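O-methyltransferase (Coxiella burnetii, PDB 3TR6) probably transfers a methyl group from S-adenosylmethionine to a hydroxyl oxygen of an acceptor substrate, and here holds S-adenosyl-L-homocysteine and a nickel ion. Local coordinates at residues L92-D98 with I118-P124; L29-R34 with T75-A81; V175-V181 with I194-N198. The contacts are given in a common frame with arbitrary orientation. Residue numbers count along the deposited sequence, not the author numbering.

Contact 1: residues L92-D98 with I118-P124. With SAH (S-adenosyl-L-homocysteine), chain C.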
loop_
_atom_site.group_PDB
_atom_site.type_symbol
_atom_site.label_atom_id
_atom_site.label_comp_id
_atom_site.label_asym_id
_atom_site.label_seq_id
_atom_site.Cartn_x
_atom_site.Cartn_y
_atom_site.Cartn_z
ATOM N N LEU A 92 11.645 -4.796 -16.921
ATOM C CA LEU A 92 12.158 -5.010 -15.578
ATOM C C LEU A 92 13.500 -5.712 -15.664
ATOM O O LEU A 92 13.628 -6.741 -16.327
ATOM C CB LEU A 92 11.171 -5.852 -14.754
ATOM C CG LEU A 92 11.485 -6.137 -13.275
ATOM C CD1 LEU A 92 10.208 -6.452 -12.507
ATOM C CD2 LEU A 92 12.513 -7.259 -13.104
ATOM N N ILE A 93 14.507 -5.150 -15.009
ATOM C CA ILE A 93 15.782 -5.841 -14.880
ATOM C C ILE A 93 15.925 -6.379 -13.465
ATOM O O ILE A 93 15.612 -5.692 -12.493
ATOM C CB ILE A 93 16.985 -4.941 -15.241
ATOM C CG1 ILE A 93 17.128 -3.796 -14.244
ATOM C CG2 ILE A 93 16.845 -4.399 -16.651
ATOM C CD1 ILE A 93 18.201 -2.809 -14.636
ATOM N N THR A 94 16.384 -7.618 -13.354
ATOM C CA THR A 94 16.481 -8.273 -12.060
ATOM C C THR A 94 17.931 -8.627 -11.745
ATOM O O THR A 94 18.669 -9.095 -12.609
ATOM C CB THR A 94 15.585 -9.526 -11.999
ATOM O OG1 THR A 94 15.733 -10.163 -10.726
ATOM C CG2 THR A 94 15.945 -10.507 -13.106
ATOM N N CYS A 95 18.334 -8.394 -10.501
ATOM C CA CYS A 95 19.730 -8.540 -10.119
ATOM C C CYS A 95 19.947 -9.671 -9.127
ATOM O O CYS A 95 19.195 -9.829 -8.169
ATOM C CB CYS A 95 20.249 -7.236 -9.513
ATOM S SG CYS A 95 19.893 -5.771 -10.488
ATOM N N ASP A 96 20.995 -10.448 -9.367
ATOM C CA ASP A 96 21.427 -11.473 -8.433
ATOM C C ASP A 96 22.833 -11.905 -8.816
ATOM O O ASP A 96 23.343 -11.524 -9.870
ATOM C CB ASP A 96 20.469 -12.667 -8.446
ATOM C CG ASP A 96 20.463 -13.427 -7.128
ATOM O OD1 ASP A 96 21.555 -13.710 -6.591
ATOM O OD2 ASP A 96 19.364 -13.733 -6.618
ATOM N N VAL A 97 23.461 -12.697 -7.958
ATOM C CA VAL A 97 24.811 -13.169 -8.218
ATOM C C VAL A 97 24.829 -14.695 -8.260
ATOM O O VAL A 97 25.853 -15.308 -8.555
ATOM C CB VAL A 97 25.784 -12.666 -7.143
ATOM C CG1 VAL A 97 25.555 -13.413 -5.841
ATOM C CG2 VAL A 97 27.224 -12.820 -7.609
ATOM N N ASP A 98 23.681 -15.301 -7.974
ATOM C CA ASP A 98 23.576 -16.753 -7.879
ATOM C C ASP A 98 23.049 -17.367 -9.173
ATOM O O ASP A 98 21.933 -17.073 -9.600
ATOM C CB ASP A 98 22.673 -17.136 -6.701
ATOM C CG ASP A 98 22.670 -18.629 -6.424
ATOM O OD1 ASP A 98 23.622 -19.115 -5.778
ATOM O OD2 ASP A 98 21.713 -19.315 -6.843
ATOM N N ILE A 118 11.649 -9.023 -19.110
ATOM C CA ILE A 118 12.591 -9.201 -18.010
ATOM C C ILE A 118 13.992 -9.517 -18.514
ATOM O O ILE A 118 14.166 -10.349 -19.401
ATOM C CB ILE A 118 12.142 -10.310 -17.029
ATOM C CG1 ILE A 118 10.736 -10.021 -16.501
ATOM C CG2 ILE A 118 13.139 -10.439 -15.884
ATOM C CD1 ILE A 118 10.226 -11.058 -15.539
ATOM N N GLY A 119 14.984 -8.840 -17.946
ATOM C CA GLY A 119 16.374 -9.092 -18.271
ATOM C C GLY A 119 17.216 -9.292 -17.025
ATOM O O GLY A 119 17.235 -8.445 -16.131
ATOM N N LEU A 120 17.918 -10.419 -16.970
ATOM C CA LEU A 120 18.749 -10.757 -15.822
ATOM C C LEU A 120 20.122 -10.094 -15.881
ATOM O O LEU A 120 20.860 -10.252 -16.852
ATOM C CB LEU A 120 18.920 -12.274 -15.720
ATOM C CG LEU A 120 19.999 -12.771 -14.755
ATOM C CD1 LEU A 120 19.720 -12.312 -13.328
ATOM C CD2 LEU A 120 20.119 -14.284 -14.816
ATOM N N ARG A 121 20.456 -9.349 -14.833
ATOM C CA ARG A 121 21.797 -8.807 -14.680
ATOM C C ARG A 121 22.533 -9.609 -13.611
ATOM O O ARG A 121 22.371 -9.365 -12.417
ATOM C CB ARG A 121 21.743 -7.328 -14.295
ATOM C CG ARG A 121 20.967 -6.453 -15.278
ATOM C CD ARG A 121 21.667 -6.331 -16.632
ATOM N NE ARG A 121 20.813 -5.663 -17.613
ATOM C CZ ARG A 121 20.037 -6.299 -18.489
ATOM N NH1 ARG A 121 20.013 -7.624 -18.521
ATOM N NH2 ARG A 121 19.288 -5.610 -19.340
ATOM N N LEU A 122 23.338 -10.570 -14.047
ATOM C CA LEU A 122 24.032 -11.460 -13.126
ATOM C C LEU A 122 25.388 -10.902 -12.696
ATOM O O LEU A 122 26.386 -11.056 -13.394
ATOM C CB LEU A 122 24.195 -12.841 -13.757
ATOM C CG LEU A 122 24.654 -13.962 -12.826
ATOM C CD1 LEU A 122 23.754 -14.037 -11.603
ATOM C CD2 LEU A 122 24.690 -15.299 -13.554
ATOM N N SER A 123 25.401 -10.252 -11.537
ATOM C CA SER A 123 26.616 -9.718 -10.939
ATOM C C SER A 123 26.212 -8.953 -9.689
ATOM O O SER A 123 25.030 -8.693 -9.490
ATOM C CB SER A 123 27.350 -8.796 -11.919
ATOM O OG SER A 123 27.010 -7.435 -11.701
ATOM N N PRO A 124 27.184 -8.600 -8.836
ATOM C CA PRO A 124 26.830 -7.827 -7.642
ATOM C C PRO A 124 25.912 -6.661 -7.996
ATOM O O PRO A 124 26.199 -5.928 -8.939
ATOM C CB PRO A 124 28.186 -7.311 -7.153
ATOM C CG PRO A 124 29.154 -8.363 -7.585
ATOM C CD PRO A 124 28.629 -8.893 -8.901
HETATM N N SAH C . 12.859 -11.084 -4.317
HETATM C CA SAH C . 13.339 -12.436 -4.239
HETATM C CB SAH C . 14.099 -12.684 -2.947
HETATM C CG SAH C . 15.592 -12.887 -3.070
HETATM S SD SAH C . 16.474 -13.397 -1.602
HETATM C C SAH C . 12.192 -13.383 -4.326
HETATM O O SAH C . 12.342 -14.571 -3.928
HETATM O OXT SAH C . 11.084 -13.013 -4.789
HETATM C "C5'" SAH C . 18.134 -12.739 -1.634
HETATM C "C4'" SAH C . 18.850 -12.839 -2.871
HETATM O "O4'" SAH C . 19.907 -11.818 -2.910
HETATM C "C3'" SAH C . 19.534 -14.145 -2.971
HETATM O "O3'" SAH C . 19.116 -14.785 -4.106
HETATM C "C2'" SAH C . 20.968 -13.828 -3.062
HETATM O "O2'" SAH C . 21.593 -14.657 -3.959
HETATM C "C1'" SAH C . 20.979 -12.429 -3.559
HETATM N N9 SAH C . 22.205 -11.672 -3.325
HETATM C C8 SAH C . 23.004 -11.738 -2.249
HETATM N N7 SAH C . 24.015 -10.874 -2.433
HETATM C C5 SAH C . 23.860 -10.259 -3.623
HETATM C C6 SAH C . 24.589 -9.292 -4.321
HETATM N N6 SAH C . 25.789 -8.744 -3.774
HETATM N N1 SAH C . 24.141 -8.886 -5.522
HETATM C C2 SAH C . 23.019 -9.392 -6.050
HETATM N N3 SAH C . 22.300 -10.321 -5.408
HETATM C C4 SAH C . 22.696 -10.769 -4.199
#

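Contact 2: residues L29-R34 with T75-A81. With SAH (S-adenosyl-L-homocysteine), chain C.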
loop_
_atom_site.group_PDB
_atom_site.type_symbol
_atom_site.label_atom_id
_atom_site.label_comp_id
_atom_site.label_asym_id
_atom_site.label_seq_id
_atom_site.Cartn_x
_atom_site.Cartn_y
_atom_site.Cartn_z
ATOM N N LEU A 29 0.990 -20.156 -12.014
ATOM C CA LEU A 29 2.398 -20.286 -12.368
ATOM C C LEU A 29 3.313 -19.893 -11.210
ATOM O O LEU A 29 4.313 -20.557 -10.952
ATOM C CB LEU A 29 2.731 -19.467 -13.618
ATOM C CG LEU A 29 4.159 -19.609 -14.153
ATOM C CD1 LEU A 29 4.172 -19.563 -15.673
ATOM C CD2 LEU A 29 5.083 -18.545 -13.572
ATOM N N LEU A 30 2.972 -18.812 -10.514
ATOM C CA LEU A 30 3.750 -18.380 -9.356
ATOM C C LEU A 30 3.617 -19.364 -8.196
ATOM O O LEU A 30 4.584 -19.631 -7.481
ATOM C CB LEU A 30 3.345 -16.973 -8.918
ATOM C CG LEU A 30 3.985 -15.827 -9.707
ATOM C CD1 LEU A 30 3.417 -14.479 -9.274
ATOM C CD2 LEU A 30 5.503 -15.851 -9.564
ATOM N N ALA A 31 2.414 -19.901 -8.017
ATOM C CA ALA A 31 2.176 -20.927 -7.009
ATOM C C ALA A 31 3.098 -22.118 -7.257
ATOM O O ALA A 31 3.722 -22.640 -6.333
ATOM C CB ALA A 31 0.720 -21.366 -7.031
ATOM N N GLU A 32 3.179 -22.532 -8.516
ATOM C CA GLU A 32 4.034 -23.641 -8.922
ATOM C C GLU A 32 5.507 -23.316 -8.697
ATOM O O GLU A 32 6.288 -24.178 -8.289
ATOM C CB GLU A 32 3.789 -23.971 -10.394
ATOM C CG GLU A 32 4.818 -24.891 -11.015
ATOM C CD GLU A 32 4.617 -25.051 -12.510
ATOM O OE1 GLU A 32 3.546 -24.646 -13.013
ATOM O OE2 GLU A 32 5.533 -25.577 -13.182
ATOM N N LEU A 33 5.878 -22.068 -8.964
ATOM C CA LEU A 33 7.256 -21.620 -8.809
ATOM C C LEU A 33 7.765 -21.744 -7.372
ATOM O O LEU A 33 8.934 -22.055 -7.148
ATOM C CB LEU A 33 7.411 -20.174 -9.293
ATOM C CG LEU A 33 8.742 -19.487 -8.970
ATOM C CD1 LEU A 33 9.901 -20.210 -9.632
ATOM C CD2 LEU A 33 8.719 -18.022 -9.378
ATOM N N ARG A 34 6.899 -21.498 -6.394
ATOM C CA ARG A 34 7.342 -21.570 -5.007
ATOM C C ARG A 34 7.215 -22.967 -4.394
ATOM O O ARG A 34 7.907 -23.294 -3.431
ATOM C CB ARG A 34 6.688 -20.493 -4.134
ATOM C CG ARG A 34 5.207 -20.633 -3.883
ATOM C CD ARG A 34 4.859 -19.906 -2.588
ATOM N NE ARG A 34 3.437 -19.605 -2.466
ATOM C CZ ARG A 34 2.481 -20.522 -2.356
ATOM N NH1 ARG A 34 2.789 -21.812 -2.372
ATOM N NH2 ARG A 34 1.215 -20.147 -2.241
ATOM N N THR A 75 14.747 -17.150 -7.125
ATOM C CA THR A 75 14.107 -17.922 -8.185
ATOM C C THR A 75 13.090 -17.078 -8.952
ATOM O O THR A 75 12.272 -17.604 -9.709
ATOM C CB THR A 75 13.453 -19.210 -7.650
ATOM O OG1 THR A 75 12.484 -18.882 -6.650
ATOM C CG2 THR A 75 14.510 -20.131 -7.050
ATOM N N GLY A 76 13.145 -15.765 -8.734
ATOM C CA GLY A 76 12.417 -14.806 -9.547
ATOM C C GLY A 76 10.941 -14.593 -9.267
ATOM O O GLY A 76 10.194 -14.220 -10.173
ATOM N N TYR A 77 10.513 -14.803 -8.024
ATOM C CA TYR A 77 9.101 -14.639 -7.681
ATOM C C TYR A 77 8.638 -13.186 -7.833
ATOM O O TYR A 77 7.646 -12.906 -8.508
ATOM C CB TYR A 77 8.801 -15.156 -6.265
ATOM C CG TYR A 77 7.318 -15.292 -5.974
ATOM C CD1 TYR A 77 6.669 -16.514 -6.111
ATOM C CD2 TYR A 77 6.563 -14.194 -5.580
ATOM C CE1 TYR A 77 5.312 -16.641 -5.853
ATOM C CE2 TYR A 77 5.211 -14.310 -5.321
ATOM C CZ TYR A 77 4.590 -15.532 -5.459
ATOM O OH TYR A 77 3.242 -15.637 -5.201
ATOM N N SER A 78 9.358 -12.262 -7.205
ATOM C CA SER A 78 8.987 -10.852 -7.256
ATOM C C SER A 78 9.189 -10.268 -8.651
ATOM O O SER A 78 8.426 -9.405 -9.088
ATOM C CB SER A 78 9.776 -10.046 -6.221
ATOM O OG SER A 78 11.173 -10.191 -6.409
ATOM N N ALA A 79 10.219 -10.746 -9.344
ATOM C CA ALA A 79 10.504 -10.299 -10.701
ATOM C C ALA A 79 9.348 -10.637 -11.631
ATOM O O ALA A 79 8.952 -9.826 -12.466
ATOM C CB ALA A 79 11.792 -10.928 -11.208
ATOM N N ILE A 80 8.809 -11.839 -11.474
ATOM C CA ILE A 80 7.690 -12.294 -12.287
ATOM C C ILE A 80 6.372 -11.664 -11.841
ATOM O O ILE A 80 5.523 -11.327 -12.666
ATOM C CB ILE A 80 7.564 -13.826 -12.245
ATOM C CG1 ILE A 80 8.791 -14.470 -12.900
ATOM C CG2 ILE A 80 6.286 -14.275 -12.926
ATOM C CD1 ILE A 80 8.870 -15.970 -12.720
ATOM N N ALA A 81 6.207 -11.506 -10.531
ATOM C CA ALA A 81 5.005 -10.886 -9.987
ATOM C C ALA A 81 4.827 -9.491 -10.570
ATOM O O ALA A 81 3.748 -9.137 -11.052
ATOM C CB ALA A 81 5.078 -10.824 -8.473
HETATM N N SAH C . 12.859 -11.084 -4.317
HETATM C CA SAH C . 13.339 -12.436 -4.239
HETATM C CB SAH C . 14.099 -12.684 -2.947
HETATM C CG SAH C . 15.592 -12.887 -3.070
HETATM S SD SAH C . 16.474 -13.397 -1.602
HETATM C C SAH C . 12.192 -13.383 -4.326
HETATM O O SAH C . 12.342 -14.571 -3.928
HETATM O OXT SAH C . 11.084 -13.013 -4.789
HETATM C "C5'" SAH C . 18.134 -12.739 -1.634
HETATM C "C4'" SAH C . 18.850 -12.839 -2.871
HETATM O "O4'" SAH C . 19.907 -11.818 -2.910
HETATM C "C3'" SAH C . 19.534 -14.145 -2.971
HETATM O "O3'" SAH C . 19.116 -14.785 -4.106
HETATM C "C2'" SAH C . 20.968 -13.828 -3.062
HETATM O "O2'" SAH C . 21.593 -14.657 -3.959
HETATM C "C1'" SAH C . 20.979 -12.429 -3.559
HETATM N N9 SAH C . 22.205 -11.672 -3.325
HETATM C C8 SAH C . 23.004 -11.738 -2.249
HETATM N N7 SAH C . 24.015 -10.874 -2.433
HETATM C C5 SAH C . 23.860 -10.259 -3.623
HETATM C C6 SAH C . 24.589 -9.292 -4.321
HETATM N N6 SAH C . 25.789 -8.744 -3.774
HETATM N N1 SAH C . 24.141 -8.886 -5.522
HETATM C C2 SAH C . 23.019 -9.392 -6.050
HETATM N N3 SAH C . 22.300 -10.321 -5.408
HETATM C C4 SAH C . 22.696 -10.769 -4.199
#

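Contact 3: residues V175-V181 with I194-N198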
loop_
_atom_site.group_PDB
_atom_site.type_symbol
_atom_site.label_atom_id
_atom_site.label_comp_id
_atom_site.label_asym_id
_atom_site.label_seq_id
_atom_site.Cartn_x
_atom_site.Cartn_y
_atom_site.Cartn_z
ATOM N N VAL A 175 12.114 -5.134 6.628
ATOM C CA VAL A 175 12.438 -4.045 7.545
ATOM C C VAL A 175 12.024 -4.348 8.987
ATOM O O VAL A 175 12.413 -3.637 9.909
ATOM C CB VAL A 175 11.803 -2.708 7.100
ATOM C CG1 VAL A 175 12.529 -2.151 5.886
ATOM C CG2 VAL A 175 10.316 -2.887 6.818
ATOM N N LEU A 176 11.238 -5.405 9.181
ATOM C CA LEU A 176 10.777 -5.768 10.520
ATOM C C LEU A 176 11.586 -6.911 11.129
ATOM O O LEU A 176 11.599 -7.090 12.347
ATOM C CB LEU A 176 9.281 -6.106 10.524
ATOM C CG LEU A 176 8.342 -4.931 10.242
ATOM C CD1 LEU A 176 6.879 -5.356 10.326
ATOM C CD2 LEU A 176 8.624 -3.774 11.192
ATOM N N ARG A 177 12.261 -7.676 10.274
ATOM C CA ARG A 177 13.092 -8.800 10.715
ATOM C C ARG A 177 12.369 -9.748 11.675
ATOM O O ARG A 177 12.877 -10.063 12.750
ATOM C CB ARG A 177 14.403 -8.302 11.331
ATOM C CG ARG A 177 15.351 -7.665 10.328
ATOM C CD ARG A 177 16.716 -7.382 10.944
ATOM N NE ARG A 177 17.382 -8.604 11.389
ATOM C CZ ARG A 177 18.202 -9.326 10.633
ATOM N NH1 ARG A 177 18.462 -8.949 9.386
ATOM N NH2 ARG A 177 18.764 -10.424 11.123
ATOM N N ARG A 178 11.186 -10.198 11.272
ATOM C CA ARG A 178 10.380 -11.117 12.073
ATOM C C ARG A 178 10.189 -10.652 13.520
ATOM O O ARG A 178 9.883 -11.452 14.404
ATOM C CB ARG A 178 10.968 -12.535 12.037
ATOM C CG ARG A 178 11.217 -13.068 10.634
ATOM C CD ARG A 178 11.369 -14.585 10.609
ATOM N NE ARG A 178 10.088 -15.267 10.418
ATOM C CZ ARG A 178 9.476 -16.000 11.345
ATOM N NH1 ARG A 178 10.028 -16.161 12.542
ATOM N NH2 ARG A 178 8.312 -16.577 11.074
ATOM N N GLY A 179 10.370 -9.356 13.755
ATOM C CA GLY A 179 10.144 -8.784 15.069
ATOM C C GLY A 179 11.409 -8.387 15.805
ATOM O O GLY A 179 11.367 -7.546 16.704
ATOM N N GLN A 180 12.535 -8.988 15.423
ATOM C CA GLN A 180 13.813 -8.746 16.091
ATOM C C GLN A 180 14.160 -7.267 16.162
ATOM O O GLN A 180 14.907 -6.833 17.040
ATOM C CB GLN A 180 14.944 -9.464 15.358
ATOM C CG GLN A 180 14.910 -10.972 15.439
ATOM C CD GLN A 180 16.119 -11.596 14.772
ATOM O OE1 GLN A 180 17.263 -11.260 15.093
ATOM N NE2 GLN A 180 15.875 -12.496 13.826
ATOM N N VAL A 181 13.625 -6.502 15.222
ATOM C CA VAL A 181 14.009 -5.111 15.053
ATOM C C VAL A 181 13.502 -4.247 16.210
ATOM O O VAL A 181 14.056 -3.188 16.498
ATOM C CB VAL A 181 13.516 -4.573 13.685
ATOM C CG1 VAL A 181 12.021 -4.294 13.724
ATOM C CG2 VAL A 181 14.295 -3.339 13.275
ATOM N N ILE A 194 19.588 -2.587 10.263
ATOM C CA ILE A 194 18.212 -2.333 9.853
ATOM C C ILE A 194 17.522 -1.348 10.789
ATOM O O ILE A 194 16.702 -0.539 10.355
ATOM C CB ILE A 194 17.398 -3.637 9.753
ATOM C CG1 ILE A 194 17.968 -4.522 8.646
ATOM C CG2 ILE A 194 15.934 -3.335 9.481
ATOM C CD1 ILE A 194 18.214 -3.778 7.346
ATOM N N ARG A 195 17.854 -1.413 12.074
ATOM C CA ARG A 195 17.336 -0.443 13.027
ATOM C C ARG A 195 17.861 0.943 12.677
ATOM O O ARG A 195 17.124 1.929 12.700
ATOM C CB ARG A 195 17.712 -0.822 14.462
ATOM C CG ARG A 195 16.845 -1.922 15.055
ATOM C CD ARG A 195 17.243 -2.247 16.486
ATOM N NE ARG A 195 17.373 -1.039 17.297
ATOM C CZ ARG A 195 16.369 -0.460 17.948
ATOM N NH1 ARG A 195 15.149 -0.978 17.893
ATOM N NH2 ARG A 195 16.587 0.640 18.659
ATOM N N LEU A 196 19.143 1.009 12.335
ATOM C CA LEU A 196 19.760 2.261 11.933
ATOM C C LEU A 196 19.139 2.763 10.632
ATOM O O LEU A 196 18.935 3.965 10.457
ATOM C CB LEU A 196 21.269 2.074 11.759
ATOM C CG LEU A 196 22.102 3.348 11.604
ATOM C CD1 LEU A 196 21.992 4.212 12.854
ATOM C CD2 LEU A 196 23.554 3.006 11.309
ATOM N N PHE A 197 18.837 1.834 9.729
ATOM C CA PHE A 197 18.279 2.168 8.420
ATOM C C PHE A 197 16.848 2.692 8.506
ATOM O O PHE A 197 16.497 3.671 7.843
ATOM C CB PHE A 197 18.332 0.953 7.486
ATOM C CG PHE A 197 17.610 1.155 6.183
ATOM C CD1 PHE A 197 18.235 1.777 5.111
ATOM C CD2 PHE A 197 16.301 0.724 6.028
ATOM C CE1 PHE A 197 17.565 1.966 3.910
ATOM C CE2 PHE A 197 15.627 0.909 4.831
ATOM C CZ PHE A 197 16.260 1.529 3.771
ATOM N N ASN A 198 16.025 2.032 9.315
ATOM C CA ASN A 198 14.634 2.435 9.481
ATOM C C ASN A 198 14.494 3.856 10.011
ATOM O O ASN A 198 13.612 4.596 9.584
ATOM C CB ASN A 198 13.886 1.454 10.385
ATOM C CG ASN A 198 13.653 0.110 9.724
ATOM O OD1 ASN A 198 13.641 -0.000 8.499
ATOM N ND2 ASN A 198 13.460 -0.923 10.536
#

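Contact 1: residues L92-D98 with I118-P124
Strands 92-96 and 118-122 run side by side in parallel, their axes 4.7 Å apart at closest and 27° from alignment. L92 pairs with I118, and the register holds through I93 with G119, T94 with L120 and C95 with R121 to D96 with L122. The hydrogen bonds cross in the slanted pattern of a parallel sheet: G119 N to L92 O (3.0 Å), T94 N to G119 O (3.0 Å), R121 N to T94 O (2.9 Å) and, at the C-terminal end, S123 N to D96 O (2.9 Å). On the face of L92, T94 and D96, the branched I118 fills the space beside its neighbours, its CG2 lying 3.9 Å from T94 CG2 and 4.3 Å from L92 CD2, while T94 OG1 turns to T73 and D70. On the face of I93 and C95, G119 has no side chain, and the long R121 reaches back so that I93 CG2 lies over its guanidinium, 3.8 Å from NH2. Helix 99-111 joins the strands in a beta-alpha-beta unit of the Rossmann-like methyltransferase fold. D96, ending its strand, makes an Asx turn, OD1 accepting from D98 N at 3.0 Å. The same carboxylate takes the ribose hydroxyls of the cofactor product, O2' to D96 OD1 at 2.8 Å and O3' to D96 OD2 at 2.7 Å, and P124 CA approaches adenine N1 to 3.6 Å. An acidic residue suits this place because two adjacent hydroxyls can each donate to one carboxylate oxygen, so the strand ends hold the nucleoside through ribose hydrogen bonds and packing against the adenine.

Contact 2: residues L29-R34 with T75-A81
A methyl group sits squarely on an aromatic ring here: L30 CD2 lies 3.9 Å from the centroid of the Y77 ring and 19° off its normal, a CH-pi contact in an otherwise aliphatic interface. The flat ring suits this position because it offers a broad apolar surface to the leucine, while its hydroxyl is hydrogen-bonded to E26. L30 also meets the next turn of the opposing helix, with CD2 3.8 Å from I80 CG2 and CD1 4.1 Å from A81 CB; the small alanine lets the leucine approach that backbone. The axes of segments 29-34 and 77-81 are nearly antiparallel, at 175°, and come no closer than 10.7 Å, a wide spacing bridged by large side chains. Helix 77-83 follows the glycine-containing turn after strand 67-71, the place where Rossmann-like methyltransferases hold the amino-acid end of their cofactor. G76 is its N-cap residue, with a positive phi of 80° that glycine adopts easily. On the flank turned from helix 28-40, S78 N donates to the SAH carboxylate oxygen OXT (3.1 Å), and S78 OG accepts from the SAH amino N (2.8 Å). One turn beyond L30 in sequence, L33 continues the apolar seam, its CD2 3.9 Å from I80 CD1 and 3.8 Å from Y77 CA, and its CD1 3.5 Å from T75 O. Y108 of helix 99-111 packs against both L33 and I80.

Contact 3: residues V175-V181 with I194-N198
Two side chains of helix 189-203 reach across to carbonyl oxygens of the loop that follows strand 168-173. R195 NH1 donates to V181 O at 2.8 Å with an angle of 160°, and N198 ND2 donates to V175 O at 3.0 Å with 158°. Both acceptors are backbone carbonyls, so the side chains tie the loop backbone to the helix. R195, whose CB points sideways, brings its guanidinium round to meet V181 O near its plane, while N198, pointing toward the loop, presents its amide to V175 O. The amide of N198 is also hydrogen-bonded through ND2 to Y18 of the second subunit, and that tyrosine packs on V181 and R195 as well, so this corner belongs to the dimer interface. Loop 175-181 follows strand 168-173, which ends at D173, with N174 directly after it, both nickel ligands, and it leads toward helix 189-203 in the Rossmann-like fold. The chain turns sharply on the way: G179 N bonds to L176 O at 2.9 Å and Q180 N to R177 O at 2.9 Å, with G179 at a phi of 108° that a side chain would resist. Between the polar links lies an apolar centre. Branched I194 places CG2 3.6 Å from V175 O and 4.1 Å from V181 CG2, and V181 CG2 also lies 3.4 Å from R195 CG, the aliphatic part of that arginine. Farther out, R177 CD rests 3.9 Å from I194 CG1, and V175 CG1 approaches the edge of the F197 ring at CE2, 4.5 Å away.

In the fold
Contacts 1 and 2 adjoin and both hold SAH, contact 1 at the ribose and adenine, contact 2 at the amino-acid end; A79 of helix 77-83 packs on L92 and I118, and helix 77-83 leads in sequence to strand 91-96. Contact 3 stands apart, its centre 25 Å from either. Contact 1 is only partly buried, R121 and L122 of the outermost strand and the loop residue V97 being exposed, whereas contacts 2 and 3 are buried, the latter partly by the second subunit. Their chemistry follows their place: backbone hydrogen bonds join the strands of 92-98 and 118-124, apolar side chains the helices of contact 2, and side-chain donors tie helix to loop in contact 3.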